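Local coordinates for aldehyde dehydrogenase family protein (Pseudomonas syringae pv. tomato, PDB 6X9L) that acts as a long-chain aliphatic aldehyde dehydrogenase, binding NAD and aldehydes such as octanal, at residues Y20-W25 with V60-A65; A54-A59 with P216-A221. The protein carries 1 engineered substitution. All coordinates share one frame; numbering follows the deposited sequence.

In the fold
Helix 53-71 is shared by both contacts: its residues 60-65 meet the hairpin 20-25 in interaction 1, and its preceding turns, 54-59, meet helix 215-224 in interaction 2. Their centres lie about 13 Å apart, and Ile21 bridges them, its CG2 packing 3.7 Å from Arg58 O and its CD1 4.0 Å from Asp55 O. The order across this corner of the molecule is hairpin, helix 53-71, helix 215-224, then NAD, which helix 215-224 reaches with Gly219 CA, 3.5 Å from NAD C2A. The NAD-binding Lys182 gives a second measure: its side chain is about 4 Å from that of Val218, in interaction 2, and about 11 Å from that of Ile21, in interaction 1.

Interaction 1 of 2, residues Y20-W25 with V60-A65; sequences YIDGHW and VAAARA
Ile21, which reaches Ala62 across the contact, gives its backbone N to His24 O at 3.0 Å; the return bond, His24 N to Ile21 O, is weak at 3.3 Å. Between them Asp22 and Gly23 form a type I' turn, both with positive phi, and this tight reversal presents Asp22 to helix 53-71. The methyl of Ala62 points at the turn and lies 3.5 Å from Asp22 CB. Because CG is anti to the backbone N (chi1 -166°), the carboxylate passes alongside the methyl: Asp22 CB makes the closest approach, with Asp22 CG and OD1 farther off, at 4.0 and 4.1 Å from Ala62 CB. Ile21 adds its CG2 branch, 4.0 Å from Ala62 CB. The motif is a beta hairpin closed by a two-residue type I' turn, laid beside strand 208-210 of the NAD-binding domain's sheet: Tyr20 makes backbone hydrogen bonds with Leu210, and Asp22 N bonds to Asn209 OD1. Asn209 also touches Ala62, so the same residue borders the turn and the helix. Within the hairpin, Tyr20 CD1 lies over the centre of the Trp25 ring, 3.8 Å above its plane, a CH-pi arrangement.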
ATOM      1  N   TYR A  20     -25.827 -11.522   6.477  1.00 36.71           N
ATOM      2  CA  TYR A  20     -25.697 -12.401   5.316  1.00 37.36           C
ATOM      3  C   TYR A  20     -24.322 -13.066   5.356  1.00 38.81           C
ATOM      4  O   TYR A  20     -23.300 -12.458   5.002  1.00 38.78           O
ATOM      5  CB  TYR A  20     -25.920 -11.659   4.008  1.00 36.42           C
ATOM      6  CG  TYR A  20     -26.013 -12.622   2.833  1.00 37.72           C
ATOM      7  CD1 TYR A  20     -27.191 -13.304   2.562  1.00 38.96           C
ATOM      8  CD2 TYR A  20     -24.919 -12.868   2.016  1.00 38.80           C
ATOM      9  CE1 TYR A  20     -27.284 -14.199   1.493  1.00 41.75           C
ATOM     10  CE2 TYR A  20     -24.999 -13.755   0.951  1.00 41.43           C
ATOM     11  CZ  TYR A  20     -26.186 -14.418   0.687  1.00 42.98           C
ATOM     12  OH  TYR A  20     -26.265 -15.296  -0.382  1.00 46.12           O
ATOM     13  N   ILE A  21     -24.311 -14.328   5.776  1.00 41.48           N
ATOM     14  CA  ILE A  21     -23.096 -15.093   5.991  1.00 42.98           C
ATOM     15  C   ILE A  21     -23.257 -16.441   5.300  1.00 44.59           C
ATOM     16  O   ILE A  21     -24.202 -17.182   5.595  1.00 45.26           O
ATOM     17  CB  ILE A  21     -22.806 -15.270   7.488  1.00 43.60           C
ATOM     18  CG1 ILE A  21     -22.593 -13.902   8.123  1.00 42.67           C
ATOM     19  CG2 ILE A  21     -21.598 -16.182   7.717  1.00 45.19           C
ATOM     20  CD1 ILE A  21     -22.162 -13.968   9.549  1.00 43.56           C
ATOM     21  N   ASP A  22     -22.357 -16.739   4.361  1.00 54.67           N
ATOM     22  CA  ASP A  22     -22.229 -18.075   3.785  1.00 55.81           C
ATOM     23  C   ASP A  22     -23.477 -18.481   2.999  1.00 55.30           C
ATOM     24  O   ASP A  22     -23.875 -19.649   2.998  1.00 56.60           O
ATOM     25  CB  ASP A  22     -21.919 -19.097   4.874  1.00 57.05           C
ATOM     26  CG  ASP A  22     -21.450 -20.420   4.318  1.00 58.74           C
ATOM     27  OD1 ASP A  22     -20.911 -20.449   3.195  1.00 59.33           O
ATOM     28  OD2 ASP A  22     -21.623 -21.438   5.014  1.00 59.92           O
ATOM     29  N   GLY A  23     -24.102 -17.513   2.329  1.00 52.26           N
ATOM     30  CA  GLY A  23     -25.220 -17.779   1.450  1.00 52.15           C
ATOM     31  C   GLY A  23     -26.589 -17.717   2.090  1.00 51.30           C
ATOM     32  O   GLY A  23     -27.585 -17.965   1.404  1.00 51.47           O
ATOM     33  N   HIS A  24     -26.680 -17.389   3.374  1.00 57.06           N
ATOM     34  CA  HIS A  24     -27.953 -17.379   4.073  1.00 56.41           C
ATOM     35  C   HIS A  24     -27.972 -16.189   5.014  1.00 55.43           C
ATOM     36  O   HIS A  24     -26.929 -15.623   5.337  1.00 55.68           O
ATOM     37  CB  HIS A  24     -28.193 -18.678   4.872  1.00 57.63           C
ATOM     38  CG  HIS A  24     -27.729 -19.915   4.172  1.00 59.26           C
ATOM     39  ND1 HIS A  24     -26.407 -20.310   4.159  1.00 60.53           N
ATOM     40  CD2 HIS A  24     -28.410 -20.856   3.471  1.00 59.92           C
ATOM     41  CE1 HIS A  24     -26.295 -21.440   3.476  1.00 61.69           C
ATOM     42  NE2 HIS A  24     -27.495 -21.793   3.051  1.00 61.52           N
ATOM     43  N   TRP A  25     -29.176 -15.820   5.449  1.00 49.02           N
ATOM     44  CA  TRP A  25     -29.383 -14.871   6.535  1.00 48.36           C
ATOM     45  C   TRP A  25     -29.397 -15.630   7.853  1.00 49.47           C
ATOM     46  O   TRP A  25     -30.225 -16.532   8.049  1.00 49.74           O
ATOM     47  CB  TRP A  25     -30.696 -14.120   6.356  1.00 46.82           C
ATOM     48  CG  TRP A  25     -30.717 -13.291   5.153  1.00 45.94           C
ATOM     49  CD1 TRP A  25     -31.272 -13.602   3.956  1.00 45.77           C
ATOM     50  CD2 TRP A  25     -30.149 -11.990   5.012  1.00 45.26           C
ATOM     51  NE1 TRP A  25     -31.093 -12.577   3.072  1.00 45.08           N
ATOM     52  CE2 TRP A  25     -30.399 -11.571   3.692  1.00 44.68           C
ATOM     53  CE3 TRP A  25     -29.446 -11.138   5.874  1.00 45.29           C
ATOM     54  CZ2 TRP A  25     -29.963 -10.337   3.201  1.00 44.01           C
ATOM     55  CZ3 TRP A  25     -29.012  -9.906   5.385  1.00 44.49           C
ATOM     56  CH2 TRP A  25     -29.271  -9.522   4.058  1.00 43.80           C
ATOM     57  N   VAL A  60     -15.738 -14.244   8.409  1.00 37.92           N
ATOM     58  CA  VAL A  60     -14.403 -14.528   7.869  1.00 38.03           C
ATOM     59  C   VAL A  60     -14.262 -16.022   7.557  1.00 38.00           C
ATOM     60  O   VAL A  60     -13.754 -16.406   6.489  1.00 37.53           O
ATOM     61  CB  VAL A  60     -13.294 -14.026   8.825  1.00 39.37           C
ATOM     62  CG1 VAL A  60     -11.909 -14.359   8.282  1.00 39.55           C
ATOM     63  CG2 VAL A  60     -13.388 -12.512   9.047  1.00 39.51           C
ATOM     64  N   ALA A  61     -14.738 -16.888   8.461  1.00 35.85           N
ATOM     65  CA  ALA A  61     -14.702 -18.323   8.189  1.00 35.66           C
ATOM     66  C   ALA A  61     -15.429 -18.670   6.892  1.00 34.63           C
ATOM     67  O   ALA A  61     -14.939 -19.482   6.096  1.00 34.43           O
ATOM     68  CB  ALA A  61     -15.294 -19.107   9.364  1.00 36.07           C
ATOM     69  N   ALA A  62     -16.609 -18.084   6.662  1.00 45.54           N
ATOM     70  CA  ALA A  62     -17.310 -18.369   5.411  1.00 44.61           C
ATOM     71  C   ALA A  62     -16.492 -17.898   4.221  1.00 44.18           C
ATOM     72  O   ALA A  62     -16.337 -18.630   3.232  1.00 44.02           O
ATOM     73  CB  ALA A  62     -18.693 -17.720   5.395  1.00 43.83           C
ATOM     74  N   ALA A  63     -15.939 -16.682   4.312  1.00 36.49           N
ATOM     75  CA  ALA A  63     -15.122 -16.157   3.221  1.00 36.01           C
ATOM     76  C   ALA A  63     -13.917 -17.058   2.967  1.00 36.72           C
ATOM     77  O   ALA A  63     -13.633 -17.439   1.827  1.00 36.63           O
ATOM     78  CB  ALA A  63     -14.688 -14.715   3.537  1.00 35.78           C
ATOM     79  N   ARG A  64     -13.192 -17.408   4.024  1.00 38.91           N
ATOM     80  CA  ARG A  64     -12.068 -18.320   3.861  1.00 39.63           C
ATOM     81  C   ARG A  64     -12.514 -19.600   3.154  1.00 39.31           C
ATOM     82  O   ARG A  64     -11.997 -19.949   2.084  1.00 39.29           O
ATOM     83  CB  ARG A  64     -11.438 -18.620   5.226  1.00 40.60           C
ATOM     84  CG  ARG A  64     -10.215 -19.505   5.166  1.00 41.25           C
ATOM     85  CD  ARG A  64      -9.209 -18.956   4.190  1.00 41.33           C
ATOM     86  NE  ARG A  64      -8.702 -17.666   4.621  1.00 41.77           N
ATOM     87  CZ  ARG A  64      -7.932 -16.889   3.861  1.00 41.96           C
ATOM     88  NH1 ARG A  64      -7.597 -17.280   2.626  1.00 41.70           N
ATOM     89  NH2 ARG A  64      -7.512 -15.712   4.325  1.00 42.36           N
ATOM     90  N   ALA A  65     -13.513 -20.291   3.713  1.00 31.22           N
ATOM     91  CA  ALA A  65     -13.935 -21.569   3.134  1.00 31.14           C
ATOM     92  C   ALA A  65     -14.346 -21.459   1.660  1.00 30.64           C
ATOM     93  O   ALA A  65     -14.125 -22.395   0.893  1.00 31.01           O
ATOM     94  CB  ALA A  65     -15.077 -22.160   3.957  1.00 31.35           C
TER

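Interaction 2 of 2, residues A54-A59 with P216-A221; sequences ADVDRA and PEVGGA. With NAD (nicotinamide-adenine-dinucleotide), chain D.
Val56 of helix 53-71 meets the segment 216-221 through two residues, Val218 and Ala221, while other residues of that segment approach NAD. Pro216 comes first and belongs to the cofactor side: its N lies 3.6 Å from C5A of NAD, over one face of the adenine, and its ring CD is 4.0 Å from N7A. Glu217 follows, its backbone N bonded to Ser214 OG and its side chain touching Ser52, the residue whose OG also bonds Asp55 OD2 at the start of helix 53-71. Next, Val218 supplies the nearest approach between the two segments, its CG1 3.4 Å from Val56 CG2. CG1 is anti to the backbone N (chi1 179°), and the two side chains meet at a slant. This is helix-helix packing in the Rossmann-like NAD-binding domain of the aldehyde dehydrogenase family, and both helices rest on the same strand, 178-182, Ala59 touching Val180 and Val218 touching Lys182. Gly219 brings bare backbone to the cofactor, its CA 3.5 Å from NAD C2A on the same side of the adenine as Pro216. At Gly220 the backbone N is 3.8 Å from NAD C2A, and its bond to Pro216 O is weak, just past the wider pi-type turn at 216-219. Ala221, one turn past Val218, points back toward helix 53-71 and sets its CB 4.0 Å from Val56 CG1.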
ATOM      1  N   ALA A  54     -17.496 -12.142  17.374  1.00 52.25           N
ATOM      2  CA  ALA A  54     -17.851 -13.522  17.040  1.00 51.96           C
ATOM      3  C   ALA A  54     -18.596 -13.609  15.710  1.00 51.45           C
ATOM      4  O   ALA A  54     -18.424 -14.573  14.950  1.00 50.90           O
ATOM      5  CB  ALA A  54     -18.695 -14.131  18.161  1.00 52.43           C
ATOM      6  N   ASP A  55     -19.458 -12.632  15.426  1.00 56.49           N
ATOM      7  CA  ASP A  55     -20.115 -12.588  14.125  1.00 55.74           C
ATOM      8  C   ASP A  55     -19.106 -12.361  12.999  1.00 54.98           C
ATOM      9  O   ASP A  55     -19.173 -13.019  11.954  1.00 54.04           O
ATOM     10  CB  ASP A  55     -21.178 -11.496  14.132  1.00 56.07           C
ATOM     11  CG  ASP A  55     -22.271 -11.779  15.120  1.00 56.96           C
ATOM     12  OD1 ASP A  55     -22.940 -12.818  14.943  1.00 56.71           O
ATOM     13  OD2 ASP A  55     -22.457 -10.988  16.075  1.00 57.82           O
ATOM     14  N   VAL A  56     -18.169 -11.433  13.195  1.00 39.83           N
ATOM     15  CA  VAL A  56     -17.121 -11.214  12.208  1.00 39.19           C
ATOM     16  C   VAL A  56     -16.295 -12.481  12.020  1.00 39.05           C
ATOM     17  O   VAL A  56     -15.801 -12.748  10.922  1.00 38.42           O
ATOM     18  CB  VAL A  56     -16.254 -10.011  12.629  1.00 39.68           C
ATOM     19  CG1 VAL A  56     -14.930 -10.000  11.890  1.00 39.38           C
ATOM     20  CG2 VAL A  56     -16.986  -8.711  12.387  1.00 39.54           C
ATOM     21  N   ASP A  57     -16.144 -13.288  13.072  1.00 51.97           N
ATOM     22  CA  ASP A  57     -15.500 -14.595  12.934  1.00 51.88           C
ATOM     23  C   ASP A  57     -16.281 -15.520  11.998  1.00 51.20           C
ATOM     24  O   ASP A  57     -15.705 -16.132  11.091  1.00 50.74           O
ATOM     25  CB  ASP A  57     -15.347 -15.247  14.303  1.00 52.59           C
ATOM     26  CG  ASP A  57     -14.144 -14.753  15.045  1.00 53.18           C
ATOM     27  OD1 ASP A  57     -13.355 -14.002  14.439  1.00 53.17           O
ATOM     28  OD2 ASP A  57     -13.981 -15.113  16.230  1.00 53.64           O
ATOM     29  N   ARG A  58     -17.591 -15.661  12.215  1.00 54.79           N
ATOM     30  CA  ARG A  58     -18.366 -16.531  11.334  1.00 53.87           C
ATOM     31  C   ARG A  58     -18.250 -16.072   9.891  1.00 52.72           C
ATOM     32  O   ARG A  58     -18.152 -16.887   8.966  1.00 51.99           O
ATOM     33  CB  ARG A  58     -19.832 -16.555  11.761  1.00 53.97           C
ATOM     34  CG  ARG A  58     -20.058 -16.980  13.192  1.00 55.07           C
ATOM     35  CD  ARG A  58     -21.542 -17.097  13.500  1.00 55.33           C
ATOM     36  NE  ARG A  58     -22.186 -18.132  12.692  1.00 54.74           N
ATOM     37  CZ  ARG A  58     -23.219 -17.919  11.880  1.00 54.15           C
ATOM     38  NH1 ARG A  58     -23.741 -16.702  11.773  1.00 54.07           N
ATOM     39  NH2 ARG A  58     -23.736 -18.931  11.190  1.00 53.63           N
ATOM     40  N   ALA A  59     -18.240 -14.767   9.679  1.00 34.22           N
ATOM     41  CA  ALA A  59     -18.194 -14.259   8.320  1.00 32.96           C
ATOM     42  C   ALA A  59     -16.831 -14.520   7.683  1.00 32.99           C
ATOM     43  O   ALA A  59     -16.759 -14.992   6.538  1.00 32.14           O
ATOM     44  CB  ALA A  59     -18.551 -12.775   8.303  1.00 32.74           C
ATOM     45  N   PRO A 216     -15.941   0.809  15.478  1.00 41.55           N
ATOM     46  CA  PRO A 216     -14.928   0.317  16.422  1.00 41.73           C
ATOM     47  C   PRO A 216     -15.069  -1.157  16.775  1.00 42.26           C
ATOM     48  O   PRO A 216     -14.046  -1.829  16.978  1.00 42.21           O
ATOM     49  CB  PRO A 216     -15.136   1.214  17.647  1.00 42.16           C
ATOM     50  CG  PRO A 216     -15.891   2.393  17.141  1.00 41.90           C
ATOM     51  CD  PRO A 216     -16.776   1.854  16.087  1.00 41.92           C
ATOM     52  N   GLU A 217     -16.287  -1.691  16.849  1.00 48.55           N
ATOM     53  CA  GLU A 217     -16.458  -3.085  17.256  1.00 48.97           C
ATOM     54  C   GLU A 217     -16.312  -4.049  16.077  1.00 48.63           C
ATOM     55  O   GLU A 217     -15.432  -4.914  16.076  1.00 48.92           O
ATOM     56  CB  GLU A 217     -17.816  -3.268  17.936  1.00 49.69           C
ATOM     57  CG  GLU A 217     -17.886  -4.568  18.722  1.00 50.15           C
ATOM     58  CD  GLU A 217     -19.226  -4.800  19.380  1.00 50.88           C
ATOM     59  OE1 GLU A 217     -20.057  -3.861  19.367  1.00 51.20           O
ATOM     60  OE2 GLU A 217     -19.442  -5.922  19.900  1.00 51.08           O
ATOM     61  N   VAL A 218     -17.186  -3.929  15.077  1.00 37.98           N
ATOM     62  CA  VAL A 218     -17.099  -4.791  13.896  1.00 37.29           C
ATOM     63  C   VAL A 218     -15.876  -4.425  13.044  1.00 36.31           C
ATOM     64  O   VAL A 218     -15.013  -5.270  12.773  1.00 35.88           O
ATOM     65  CB  VAL A 218     -18.411  -4.716  13.093  1.00 37.30           C
ATOM     66  CG1 VAL A 218     -18.334  -5.587  11.856  1.00 36.58           C
ATOM     67  CG2 VAL A 218     -19.600  -5.128  13.988  1.00 38.17           C
ATOM     68  N   GLY A 219     -15.763  -3.158  12.642  1.00 34.09           N
ATOM     69  CA  GLY A 219     -14.580  -2.726  11.904  1.00 33.19           C
ATOM     70  C   GLY A 219     -13.276  -3.028  12.622  1.00 33.12           C
ATOM     71  O   GLY A 219     -12.280  -3.391  11.988  1.00 32.47           O
ATOM     72  N   GLY A 220     -13.250  -2.862  13.949  1.00 43.06           N
ATOM     73  CA  GLY A 220     -12.037  -3.172  14.685  1.00 43.16           C
ATOM     74  C   GLY A 220     -11.689  -4.646  14.615  1.00 43.29           C
ATOM     75  O   GLY A 220     -10.525  -5.016  14.393  1.00 42.89           O
ATOM     76  N   ALA A 221     -12.697  -5.507  14.806  1.00 38.62           N
ATOM     77  CA  ALA A 221     -12.500  -6.942  14.665  1.00 38.46           C
ATOM     78  C   ALA A 221     -11.927  -7.286  13.298  1.00 37.65           C
ATOM     79  O   ALA A 221     -11.022  -8.121  13.195  1.00 37.49           O
ATOM     80  CB  ALA A 221     -13.813  -7.682  14.900  1.00 38.86           C
TER
HETATM   81  PA  NAD D 702     -16.306   7.421   9.288  1.00 30.16           P
HETATM   82  O1A NAD D 702     -14.829   7.522   9.136  1.00 28.20           O
HETATM   83  O2A NAD D 702     -16.809   7.981  10.562  1.00 31.14           O
HETATM   84  O5B NAD D 702     -16.809   5.893   9.109  1.00 29.68           O
HETATM   85  C5B NAD D 702     -16.523   5.159   7.932  1.00 28.55           C
HETATM   86  C4B NAD D 702     -16.713   3.657   8.187  1.00 26.47           C
HETATM   87  O4B NAD D 702     -15.799   3.243   9.181  1.00 25.69           O
HETATM   88  C3B NAD D 702     -18.089   3.305   8.735  1.00 27.48           C
HETATM   89  O3B NAD D 702     -18.469   2.047   8.194  1.00 24.94           O
HETATM   90  C2B NAD D 702     -17.871   3.175  10.233  1.00 28.59           C
HETATM   91  O2B NAD D 702     -18.763   2.269  10.847  1.00 31.06           O
HETATM   92  C1B NAD D 702     -16.485   2.597  10.247  1.00 27.32           C
HETATM   93  N9A NAD D 702     -15.718   2.911  11.446  1.00 26.35           N
HETATM   94  C8A NAD D 702     -15.822   4.002  12.282  1.00 27.52           C
HETATM   95  N7A NAD D 702     -14.849   3.883  13.217  1.00 29.18           N
HETATM   96  C5A NAD D 702     -14.147   2.749  12.983  1.00 29.92           C
HETATM   97  C6A NAD D 702     -13.067   2.157  13.619  1.00 31.54           C
HETATM   98  N6A NAD D 702     -12.428   2.808  14.590  1.00 33.16           N
HETATM   99  N1A NAD D 702     -12.556   0.981  13.111  1.00 28.66           N
HETATM  100  C2A NAD D 702     -13.105   0.395  11.994  1.00 31.21           C
HETATM  101  N3A NAD D 702     -14.179   0.985  11.361  1.00 26.74           N
HETATM  102  C4A NAD D 702     -14.682   2.137  11.863  1.00 27.40           C
HETATM  103  O3  NAD D 702     -16.974   8.053   7.966  1.00 35.97           O
HETATM  104  PN  NAD D 702     -17.893   9.365   7.827  1.00 43.35           P
HETATM  105  O1N NAD D 702     -17.114  10.559   8.233  1.00 43.32           O
HETATM  106  O2N NAD D 702     -19.210   9.113   8.438  1.00 46.15           O
HETATM  107  O5D NAD D 702     -17.964   9.256   6.199  1.00 35.80           O
HETATM  108  C5D NAD D 702     -17.701  10.395   5.418  1.00 26.13           C
HETATM  109  C4D NAD D 702     -16.193  10.482   5.169  1.00 25.78           C
HETATM  110  O4D NAD D 702     -15.814   9.533   4.188  1.00 29.74           O
HETATM  111  C3D NAD D 702     -15.816  11.847   4.624  1.00 27.12           C
HETATM  112  O3D NAD D 702     -14.546  12.197   5.114  1.00 28.21           O
HETATM  113  C2D NAD D 702     -15.680  11.573   3.149  1.00 26.26           C
HETATM  114  O2D NAD D 702     -14.838  12.503   2.501  1.00 30.05           O
HETATM  115  C1D NAD D 702     -15.087  10.168   3.157  1.00 24.96           C
HETATM  116  N1N NAD D 702     -15.270   9.594   1.819  1.00 27.90           N
HETATM  117  C2N NAD D 702     -14.175   9.352   1.036  1.00 26.51           C
HETATM  118  C3N NAD D 702     -14.335   8.858  -0.251  1.00 29.75           C
HETATM  119  C7N NAD D 702     -13.169   8.595  -1.154  1.00 27.07           C
HETATM  120  O7N NAD D 702     -13.419   7.814  -2.295  1.00 27.13           O
HETATM  121  N7N NAD D 702     -11.955   9.091  -0.899  1.00 24.34           N
HETATM  122  C4N NAD D 702     -15.611   8.615  -0.745  1.00 32.89           C
HETATM  123  C5N NAD D 702     -16.714   8.874   0.056  1.00 30.75           C
HETATM  124  C6N NAD D 702     -16.533   9.376   1.339  1.00 30.55           C